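Local coordinates for hypothetical protein (Parabacteroides merdae, PDB 4OO3) that is of uncharacterised function but combines a Rossmann-type NAD-binding domain with an oxidoreductase-family C-terminal domain and is probably a nicotinamide-dependent oxidoreductase, at residues P371-N376 with E386-Y391; R152-T157 with K390-H395. All blocks are in the same frame, centred on the assembly; numbering follows the deposited sequence.

Contact 1: P371-N376 with E386-Y391; sequences PGVALN and EIPAKY
The phenol ring of Tyr391 meets Pro371 at its hydroxyl edge, where the carbonyl O of Pro371 lies near the ring plane. Tyr391 OH donates a hydrogen bond of 2.7 Å to Pro371 O, lying in the carbonyl plane on a lone pair, with a C=O...donor angle of 127°. Pro371 N, which has no hydrogen, lies 3.0 Å from Tyr391 OH without sharing a bond, and the proline ring packs its CD beside the hydroxyl. One ring face is covered by Lys390, whose aliphatic CE sits 3.7 Å above the ring centre. Pro388 O lies in the ring plane too, but at the CD2 edge. Val373 approaches obliquely: with CG1 anti to the backbone N (chi1 176°), its other methyl, CG2, reaches both Tyr391 and Pro388, at 3.9 Å from Pro388 CD. Gly372 has a positive phi (88°), which suits glycine, and lacking a side chain it lets Pro388 CG rest on its backbone.

Beyond Gly372 and Pro388 the chains pair as antiparallel strands. Ala374 and Glu386 form a hydrogen-bonded pair: Ala374 N donates to Glu386 O at 3.2 Å, and Glu386 N donates to Ala374 O at 2.7 Å. A CA-H...O contact joins Val373 CA to Glu386 O, 3.4 Å. Glu386, with CG anti to the backbone N and the chain extended beyond it, runs out beside Ala374 and Asn376, OE1 lying 4.0 Å from Ala374 CB; a long, charged residue suits this exposed position.

The pair stands at the open end of the hairpin of strands 374-379 and 382-386, at the edge of the mixed sheet. Helix 352-369 packs through Met363 on Val373, while Ile387 and Tyr391 touch helix 155-164.

Contact 2: R152-T157 with K390-H395; sequences RNEITT and KYRVGH
Ile155, buried in the first turn of helix 155-164, packs against Tyr391 and Arg392 of the loop that leads to helix 395-412. Its CG1, anti to the backbone N (chi1 -175°), lies 3.7 Å from Tyr391 CB, and Ile155 CD1 meets Tyr391 CD1 at 3.7 Å, oblique to the ring. The other branch, CG2, sits over one face of the Arg392 guanidinium, 4.1 Å from NH1. A beta-branched, wholly apolar residue suits this place, because each branch has its own partner.

Arg392 starts away from the helix, but a bend at chi2 (-63°) turns CD back to Ile155 CG2, and the extended rest of the chain carries NH1 on to Thr156 CG2. NH1 also donates to Pro340 O. One water donates to Glu154 OE2 at 2.7 Å and accepts from Arg392 NH1 at 3.0 Å. Glu154 OE2 and Arg392 NH1 are themselves 4.2 Å apart, beyond a salt bridge, though their opposite charges can probably attract through space.

Glu154 is held by its own helix. OE2 accepts from Thr156 N at 2.7 Å, and OE1 from both Thr157 N and Thr156 OG1. This is an N-cap: the carboxylate takes the amides of Thr156 and Thr157, met from above its plane, while a second water, donating to Tyr391 O, takes Ile155 N. It faces a loop whose inverse gamma turn is centred on Arg392.

Overall arrangement
Contacts 1 and 2 lie about 12 Å apart between centres and share Lys390 and Tyr391, so the loop between strand 382-386 and helix 395-412 serves both. Along the chain, helix 155-164 comes first, following the last strand of the parallel Rossmann-type sheet; strands 374-379 and 382-386 come more than 200 residues later, at one edge of the mixed sheet. The hydroxyl end of Tyr391 serves contact 1, and its CB, CG and CD1 serve contact 2, while Ile387 bridges them by packing on Ile155 and Thr156. The loop thus joins the sheet edge to the start of helix 155-164, bringing parts distant in sequence together on the same side of the chain's centre.

Contact 1: P371-N376 with E386-Y391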
loop_
_atom_site.group_PDB
_atom_site.type_symbol
_atom_site.label_atom_id
_atom_site.label_comp_id
_atom_site.label_asym_id
_atom_site.label_seq_id
_atom_site.Cartn_x
_atom_site.Cartn_y
_atom_site.Cartn_z
ATOM N N PRO A 371 15.911 18.565 -7.561
ATOM C CA PRO A 371 17.246 18.842 -8.092
ATOM C C PRO A 371 17.910 17.612 -8.698
ATOM O O PRO A 371 17.725 16.503 -8.203
ATOM C CB PRO A 371 18.018 19.300 -6.863
ATOM C CG PRO A 371 16.992 19.896 -5.970
ATOM C CD PRO A 371 15.712 19.162 -6.227
ATOM N N GLY A 372 18.664 17.815 -9.773
ATOM C CA GLY A 372 19.344 16.723 -10.466
ATOM C C GLY A 372 18.501 16.056 -11.542
ATOM O O GLY A 372 19.040 15.456 -12.470
ATOM N N VAL A 373 17.180 16.159 -11.430
ATOM C CA VAL A 373 16.279 15.479 -12.348
ATOM C C VAL A 373 16.281 16.185 -13.705
ATOM O O VAL A 373 15.956 17.373 -13.796
ATOM C CB VAL A 373 14.845 15.389 -11.770
ATOM C CG1 VAL A 373 13.885 14.770 -12.775
ATOM C CG2 VAL A 373 14.845 14.576 -10.481
ATOM N N ALA A 374 16.662 15.444 -14.745
ATOM C CA ALA A 374 16.730 15.960 -16.110
ATOM C C ALA A 374 16.067 14.988 -17.086
ATOM O O ALA A 374 15.592 13.919 -16.687
ATOM C CB ALA A 374 18.178 16.195 -16.505
ATOM N N LEU A 375 16.033 15.367 -18.362
ATOM C CA LEU A 375 15.432 14.541 -19.409
ATOM C C LEU A 375 16.470 14.066 -20.415
ATOM O O LEU A 375 17.398 14.791 -20.746
ATOM C CB LEU A 375 14.347 15.315 -20.153
ATOM C CG LEU A 375 12.999 15.498 -19.464
ATOM C CD1 LEU A 375 12.055 16.227 -20.407
ATOM C CD2 LEU A 375 12.395 14.170 -19.037
ATOM N N ASN A 376 16.285 12.838 -20.893
ATOM C CA ASN A 376 17.131 12.240 -21.914
ATOM C C ASN A 376 16.245 11.780 -23.051
ATOM O O ASN A 376 15.384 10.928 -22.848
ATOM C CB ASN A 376 17.873 11.016 -21.359
ATOM C CG ASN A 376 19.191 11.367 -20.697
ATOM O OD1 ASN A 376 19.353 11.205 -19.485
ATOM N ND2 ASN A 376 20.149 11.830 -21.494
ATOM N N GLU A 386 15.584 11.226 -16.219
ATOM C CA GLU A 386 16.785 10.845 -15.493
ATOM C C GLU A 386 16.629 11.233 -14.022
ATOM O O GLU A 386 16.436 12.396 -13.705
ATOM C CB GLU A 386 17.992 11.556 -16.114
ATOM C CG GLU A 386 19.356 10.996 -15.737
ATOM C CD GLU A 386 20.508 11.840 -16.278
ATOM O OE1 GLU A 386 20.264 12.792 -17.054
ATOM O OE2 GLU A 386 21.669 11.555 -15.920
ATOM N N ILE A 387 16.711 10.250 -13.134
ATOM C CA ILE A 387 16.533 10.459 -11.700
ATOM C C ILE A 387 17.811 10.077 -10.962
ATOM O O ILE A 387 18.241 8.927 -11.040
ATOM C CB ILE A 387 15.386 9.584 -11.164
ATOM C CG1 ILE A 387 14.072 9.937 -11.867
ATOM C CG2 ILE A 387 15.233 9.754 -9.655
ATOM C CD1 ILE A 387 13.041 8.830 -11.827
ATOM N N PRO A 388 18.427 11.033 -10.243
ATOM C CA PRO A 388 19.595 10.732 -9.409
ATOM C C PRO A 388 19.381 9.576 -8.423
ATOM O O PRO A 388 18.290 9.422 -7.866
ATOM C CB PRO A 388 19.813 12.031 -8.644
ATOM C CG PRO A 388 19.326 13.086 -9.572
ATOM C CD PRO A 388 18.172 12.484 -10.322
ATOM N N ALA A 389 20.434 8.789 -8.210
ATOM C CA ALA A 389 20.389 7.619 -7.338
ATOM C C ALA A 389 19.966 7.947 -5.911
ATOM O O ALA A 389 19.397 7.094 -5.239
ATOM C CB ALA A 389 21.742 6.921 -7.319
ATOM N N LYS A 390 20.252 9.167 -5.453
ATOM C CA LYS A 390 19.918 9.583 -4.086
ATOM C C LYS A 390 18.417 9.525 -3.783
ATOM O O LYS A 390 18.034 9.314 -2.636
ATOM C CB LYS A 390 20.468 10.984 -3.770
ATOM C CG LYS A 390 20.132 12.056 -4.801
ATOM C CD LYS A 390 19.885 13.421 -4.165
ATOM C CE LYS A 390 18.480 13.512 -3.572
ATOM N NZ LYS A 390 18.173 14.837 -2.962
ATOM N N TYR A 391 17.576 9.699 -4.803
ATOM C CA TYR A 391 16.124 9.603 -4.635
ATOM C C TYR A 391 15.605 8.166 -4.458
ATOM O O TYR A 391 14.446 7.978 -4.087
ATOM C CB TYR A 391 15.399 10.239 -5.816
ATOM C CG TYR A 391 15.555 11.735 -5.916
ATOM C CD1 TYR A 391 14.795 12.587 -5.122
ATOM C CD2 TYR A 391 16.451 12.302 -6.820
ATOM C CE1 TYR A 391 14.926 13.963 -5.222
ATOM C CE2 TYR A 391 16.587 13.676 -6.927
ATOM C CZ TYR A 391 15.822 14.502 -6.125
ATOM O OH TYR A 391 15.963 15.867 -6.221
#

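Contact 2: R152-T157 with K390-H395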
loop_
_atom_site.group_PDB
_atom_site.type_symbol
_atom_site.label_atom_id
_atom_site.label_comp_id
_atom_site.label_asym_id
_atom_site.label_seq_id
_atom_site.Cartn_x
_atom_site.Cartn_y
_atom_site.Cartn_z
ATOM N N ARG A 152 3.091 6.533 -2.528
ATOM C CA ARG A 152 3.026 7.976 -2.697
ATOM C C ARG A 152 4.386 8.646 -2.553
ATOM O O ARG A 152 4.601 9.744 -3.063
ATOM C CB ARG A 152 2.119 8.570 -1.635
ATOM C CG ARG A 152 0.677 8.138 -1.732
ATOM C CD ARG A 152 -0.113 8.852 -0.663
ATOM N NE ARG A 152 -1.512 8.463 -0.664
ATOM C CZ ARG A 152 -2.395 8.896 0.223
ATOM N NH1 ARG A 152 -2.016 9.714 1.195
ATOM N NH2 ARG A 152 -3.659 8.502 0.147
ATOM N N ASN A 153 5.283 8.001 -1.813
ATOM C CA ASN A 153 6.576 8.580 -1.481
ATOM C C ASN A 153 7.685 8.124 -2.412
ATOM O O ASN A 153 8.797 8.632 -2.337
ATOM C CB ASN A 153 6.920 8.227 -0.043
ATOM C CG ASN A 153 5.906 8.783 0.942
ATOM O OD1 ASN A 153 5.432 9.903 0.783
ATOM N ND2 ASN A 153 5.573 8.009 1.963
ATOM N N GLU A 154 7.371 7.172 -3.288
ATOM C CA GLU A 154 8.328 6.652 -4.244
ATOM C C GLU A 154 8.527 7.666 -5.373
ATOM O O GLU A 154 7.575 8.296 -5.839
ATOM C CB GLU A 154 7.855 5.293 -4.763
ATOM C CG GLU A 154 8.813 4.612 -5.722
ATOM C CD GLU A 154 8.704 5.168 -7.127
ATOM O OE1 GLU A 154 7.558 5.393 -7.584
ATOM O OE2 GLU A 154 9.763 5.399 -7.763
ATOM N N ILE A 155 9.775 7.815 -5.803
ATOM C CA ILE A 155 10.189 8.946 -6.643
ATOM C C ILE A 155 9.516 9.021 -8.024
ATOM O O ILE A 155 9.087 10.100 -8.425
ATOM C CB ILE A 155 11.741 9.030 -6.763
ATOM C CG1 ILE A 155 12.178 10.278 -7.541
ATOM C CG2 ILE A 155 12.317 7.777 -7.408
ATOM C CD1 ILE A 155 11.715 11.586 -6.938
ATOM N N THR A 156 9.421 7.902 -8.751
ATOM C CA THR A 156 8.777 7.924 -10.075
ATOM C C THR A 156 7.310 8.306 -9.962
ATOM O O THR A 156 6.791 9.045 -10.797
ATOM C CB THR A 156 8.897 6.594 -10.853
ATOM O OG1 THR A 156 8.255 5.530 -10.132
ATOM C CG2 THR A 156 10.360 6.246 -11.117
ATOM N N THR A 157 6.648 7.809 -8.924
ATOM C CA THR A 157 5.269 8.182 -8.650
ATOM C C THR A 157 5.139 9.688 -8.426
ATOM O O THR A 157 4.242 10.321 -8.990
ATOM C CB THR A 157 4.707 7.386 -7.456
ATOM O OG1 THR A 157 4.278 6.103 -7.919
ATOM C CG2 THR A 157 3.526 8.088 -6.807
ATOM N N LYS A 390 20.252 9.167 -5.453
ATOM C CA LYS A 390 19.918 9.583 -4.086
ATOM C C LYS A 390 18.417 9.525 -3.783
ATOM O O LYS A 390 18.034 9.314 -2.636
ATOM C CB LYS A 390 20.468 10.984 -3.770
ATOM C CG LYS A 390 20.132 12.056 -4.801
ATOM C CD LYS A 390 19.885 13.421 -4.165
ATOM C CE LYS A 390 18.480 13.512 -3.572
ATOM N NZ LYS A 390 18.173 14.837 -2.962
ATOM N N TYR A 391 17.576 9.699 -4.803
ATOM C CA TYR A 391 16.124 9.603 -4.635
ATOM C C TYR A 391 15.605 8.166 -4.458
ATOM O O TYR A 391 14.446 7.978 -4.087
ATOM C CB TYR A 391 15.399 10.239 -5.816
ATOM C CG TYR A 391 15.555 11.735 -5.916
ATOM C CD1 TYR A 391 14.795 12.587 -5.122
ATOM C CD2 TYR A 391 16.451 12.302 -6.820
ATOM C CE1 TYR A 391 14.926 13.963 -5.222
ATOM C CE2 TYR A 391 16.587 13.676 -6.927
ATOM C CZ TYR A 391 15.822 14.502 -6.125
ATOM O OH TYR A 391 15.963 15.867 -6.221
ATOM N N ARG A 392 16.442 7.163 -4.728
ATOM C CA ARG A 392 16.043 5.760 -4.580
ATOM C C ARG A 392 16.187 5.339 -3.127
ATOM O O ARG A 392 16.988 4.476 -2.792
ATOM C CB ARG A 392 16.887 4.852 -5.483
ATOM C CG ARG A 392 16.880 5.244 -6.953
ATOM C CD ARG A 392 15.493 5.142 -7.565
ATOM N NE ARG A 392 15.517 5.463 -8.987
ATOM C CZ ARG A 392 14.567 5.138 -9.859
ATOM N NH1 ARG A 392 13.484 4.460 -9.476
ATOM N NH2 ARG A 392 14.707 5.489 -11.135
ATOM N N VAL A 393 15.378 5.946 -2.272
ATOM C CA VAL A 393 15.513 5.782 -0.832
ATOM C C VAL A 393 15.007 4.442 -0.313
ATOM O O VAL A 393 15.346 4.063 0.803
ATOM C CB VAL A 393 14.817 6.924 -0.054
ATOM C CG1 VAL A 393 15.561 8.239 -0.268
ATOM C CG2 VAL A 393 13.344 7.058 -0.435
ATOM N N GLY A 394 14.192 3.742 -1.102
ATOM C CA GLY A 394 13.750 2.385 -0.751
ATOM C C GLY A 394 12.481 2.317 0.083
ATOM O O GLY A 394 12.005 3.326 0.624
ATOM N N HIS A 395 11.945 1.108 0.204
ATOM C CA HIS A 395 10.645 0.890 0.850
ATOM C C HIS A 395 10.544 1.344 2.313
ATOM O O HIS A 395 9.563 1.979 2.707
ATOM C CB HIS A 395 10.261 -0.586 0.782
ATOM C CG HIS A 395 8.973 -0.888 1.474
ATOM N ND1 HIS A 395 7.762 -0.416 1.018
ATOM C CD2 HIS A 395 8.710 -1.569 2.611
ATOM C CE1 HIS A 395 6.804 -0.808 1.835
ATOM N NE2 HIS A 395 7.351 -1.517 2.805
HETATM O O HOH W 1 12.000 4.150 -6.900
HETATM O O HOH W 2 11.847 6.634 -4.115
#